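Local coordinates for protein xylooligosaccharide oxidase (Myceliophthora thermophila, PDB 5L6G) that oxidises the C1 hydroxyl of xylooligosaccharides and related sugars to lactones with a bicovalently bound FAD, passing the electrons to oxygen to give hydrogen peroxide, at residues 412-416 with 428-433. Numbering follows the deposited sequence.
Sequences ELYDR and FLDGWV. With XYP (beta-D-xylopyranose), chain H.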
loop_
_atom_site.group_PDB
_atom_site.type_symbol
_atom_site.label_atom_id
_atom_site.label_comp_id
_atom_site.label_asym_id
_atom_site.label_seq_id
_atom_site.Cartn_x
_atom_site.Cartn_y
_atom_site.Cartn_z
ATOM N N GLU A 412 -5.395 -7.558 -5.021
ATOM C CA GLU A 412 -6.291 -6.477 -4.722
ATOM C C GLU A 412 -7.630 -6.830 -5.370
ATOM O O GLU A 412 -7.676 -7.119 -6.566
ATOM C CB GLU A 412 -5.799 -5.148 -5.290
ATOM C CG GLU A 412 -6.660 -3.973 -4.847
ATOM C CD GLU A 412 -6.227 -2.645 -5.443
ATOM O OE1 GLU A 412 -5.347 -2.623 -6.350
ATOM O OE2 GLU A 412 -6.801 -1.620 -5.015
ATOM N N LEU A 413 -8.691 -6.809 -4.568
ATOM C CA LEU A 413 -10.049 -6.998 -5.053
ATOM C C LEU A 413 -10.802 -5.711 -4.789
ATOM O O LEU A 413 -10.810 -5.209 -3.684
ATOM C CB LEU A 413 -10.754 -8.177 -4.377
ATOM C CG LEU A 413 -10.158 -9.594 -4.481
ATOM C CD1 LEU A 413 -9.029 -9.805 -3.498
ATOM C CD2 LEU A 413 -11.227 -10.657 -4.255
ATOM N N TYR A 414 -11.435 -5.174 -5.823
ATOM C CA TYR A 414 -11.929 -3.803 -5.783
ATOM C C TYR A 414 -13.308 -3.764 -6.388
ATOM O O TYR A 414 -13.515 -4.249 -7.492
ATOM C CB TYR A 414 -10.983 -2.915 -6.574
ATOM C CG TYR A 414 -10.994 -1.444 -6.239
ATOM C CD1 TYR A 414 -10.123 -0.929 -5.287
ATOM C CD2 TYR A 414 -11.805 -0.553 -6.922
ATOM C CE1 TYR A 414 -10.094 0.424 -4.993
ATOM C CE2 TYR A 414 -11.777 0.812 -6.632
ATOM C CZ TYR A 414 -10.903 1.285 -5.671
ATOM O OH TYR A 414 -10.825 2.621 -5.389
ATOM N N ASP A 415 -14.250 -3.156 -5.680
ATOM C CA ASP A 415 -15.663 -3.189 -6.077
ATOM C C ASP A 415 -16.195 -1.762 -5.945
ATOM O O ASP A 415 -16.446 -1.291 -4.843
ATOM C CB ASP A 415 -16.401 -4.189 -5.183
ATOM C CG ASP A 415 -17.899 -4.201 -5.390
ATOM O OD1 ASP A 415 -18.406 -3.609 -6.391
ATOM O OD2 ASP A 415 -18.588 -4.825 -4.520
ATOM N N ARG A 416 -16.318 -1.078 -7.079
ATOM C CA ARG A 416 -16.522 0.370 -7.124
ATOM C C ARG A 416 -17.914 0.669 -7.652
ATOM O O ARG A 416 -18.342 0.052 -8.626
ATOM C CB ARG A 416 -15.492 1.013 -8.053
ATOM C CG ARG A 416 -15.678 2.504 -8.260
ATOM C CD ARG A 416 -14.662 3.054 -9.246
ATOM N NE ARG A 416 -14.785 4.503 -9.387
ATOM C CZ ARG A 416 -14.043 5.237 -10.215
ATOM N NH1 ARG A 416 -13.135 4.670 -11.005
ATOM N NH2 ARG A 416 -14.237 6.542 -10.287
ATOM N N PHE A 428 -20.223 -9.834 -2.205
ATOM C CA PHE A 428 -19.518 -10.179 -3.459
ATOM C C PHE A 428 -18.025 -10.457 -3.197
ATOM O O PHE A 428 -17.557 -11.578 -3.363
ATOM C CB PHE A 428 -19.743 -9.096 -4.538
ATOM C CG PHE A 428 -18.736 -9.121 -5.660
ATOM C CD1 PHE A 428 -18.300 -10.324 -6.200
ATOM C CD2 PHE A 428 -18.250 -7.937 -6.201
ATOM C CE1 PHE A 428 -17.344 -10.341 -7.222
ATOM C CE2 PHE A 428 -17.316 -7.956 -7.232
ATOM C CZ PHE A 428 -16.860 -9.155 -7.733
ATOM N N LEU A 429 -17.260 -9.456 -2.808
ATOM C CA LEU A 429 -15.858 -9.726 -2.503
ATOM C C LEU A 429 -15.685 -10.675 -1.333
ATOM O O LEU A 429 -14.731 -11.452 -1.321
ATOM C CB LEU A 429 -15.071 -8.446 -2.277
ATOM C CG LEU A 429 -14.996 -7.555 -3.512
ATOM C CD1 LEU A 429 -14.074 -6.384 -3.223
ATOM C CD2 LEU A 429 -14.553 -8.315 -4.766
ATOM N N ASP A 430 -16.591 -10.641 -0.351
ATOM C CA ASP A 430 -16.472 -11.558 0.787
ATOM C C ASP A 430 -16.521 -13.012 0.335
ATOM O O ASP A 430 -15.746 -13.851 0.827
ATOM C CB ASP A 430 -17.563 -11.291 1.850
ATOM C CG ASP A 430 -17.305 -10.008 2.638
ATOM O OD1 ASP A 430 -16.206 -9.424 2.457
ATOM O OD2 ASP A 430 -18.203 -9.580 3.422
ATOM N N GLY A 431 -17.442 -13.308 -0.577
ATOM C CA GLY A 431 -17.621 -14.647 -1.079
ATOM C C GLY A 431 -16.415 -15.068 -1.906
ATOM O O GLY A 431 -15.995 -16.225 -1.867
ATOM N N TRP A 432 -15.850 -14.121 -2.642
ATOM C CA TRP A 432 -14.701 -14.431 -3.482
ATOM C C TRP A 432 -13.511 -14.807 -2.611
ATOM O O TRP A 432 -12.824 -15.789 -2.883
ATOM C CB TRP A 432 -14.325 -13.247 -4.376
ATOM C CG TRP A 432 -13.720 -13.677 -5.670
ATOM C CD1 TRP A 432 -13.250 -14.902 -5.979
ATOM C CD2 TRP A 432 -13.533 -12.865 -6.828
ATOM N NE1 TRP A 432 -12.792 -14.927 -7.286
ATOM C CE2 TRP A 432 -12.958 -13.680 -7.824
ATOM C CE3 TRP A 432 -13.818 -11.537 -7.127
ATOM C CZ2 TRP A 432 -12.658 -13.204 -9.097
ATOM C CZ3 TRP A 432 -13.508 -11.062 -8.389
ATOM C CH2 TRP A 432 -12.941 -11.890 -9.358
ATOM N N VAL A 433 -13.291 -14.052 -1.533
ATOM C CA VAL A 433 -12.182 -14.366 -0.642
ATOM C C VAL A 433 -12.370 -15.743 0.017
ATOM O O VAL A 433 -11.424 -16.532 0.105
ATOM C CB VAL A 433 -11.938 -13.242 0.386
ATOM C CG1 VAL A 433 -10.994 -13.695 1.471
ATOM C CG2 VAL A 433 -11.352 -12.036 -0.323
HETATM O O1 XYP H . -2.599 -1.923 -6.804
HETATM C C1 XYP H . -3.095 -0.655 -7.224
HETATM C C2 XYP H . -3.029 -0.570 -8.748
HETATM C C3 XYP H . -3.731 0.679 -9.262
HETATM C C4 XYP H . -5.145 0.760 -8.693
HETATM C C5 XYP H . -5.126 0.641 -7.164
HETATM O O2 XYP H . -1.652 -0.541 -9.125
HETATM O O3 XYP H . -3.710 0.719 -10.700
HETATM O O4 XYP H . -5.729 2.029 -9.014
HETATM O O5 XYP H . -4.421 -0.520 -6.736
HETATM O O HOH W 1 -18.006 -6.669 -2.541
#
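This is helix-on-sheet packing: helix 426-437 lies against one face of the large antiparallel sheet, on strand 409-417, and the two segments run nearly antiparallel (159°) with their axes 9.4 Å apart at closest approach. The contact is buried and largely apolar. L413 points into the helix; its CB lies 3.8 Å from L429 CD2, while its CD2 reaches W432 CE3 at 4.0 Å and V433 CG2 at 4.2 Å. L429 also spreads along the strand, its CD1 3.8 Å from D415 CB. No direct hydrogen bond joins the segments. Instead a water donates to D415 OD2 (2.8 Å) and accepts from L429 N (2.9 Å); that carboxylate is also held by Y421 and R373. E412 and Y414 extend from the opposite face of the strand. There Y414 stacks with Y376 and F342 and hydrogen-bonds to E340, while E412, a substrate-binding residue, probably accepts a hydrogen bond from xylose O1 through OE1, an atom too close to the sugar's O5 in the model for its place to be certain. The arrangement is that of a two-layer α/β substrate domain in a flavin-linked oxidase, with helices backing the sheet and the sugar pocket on its other face.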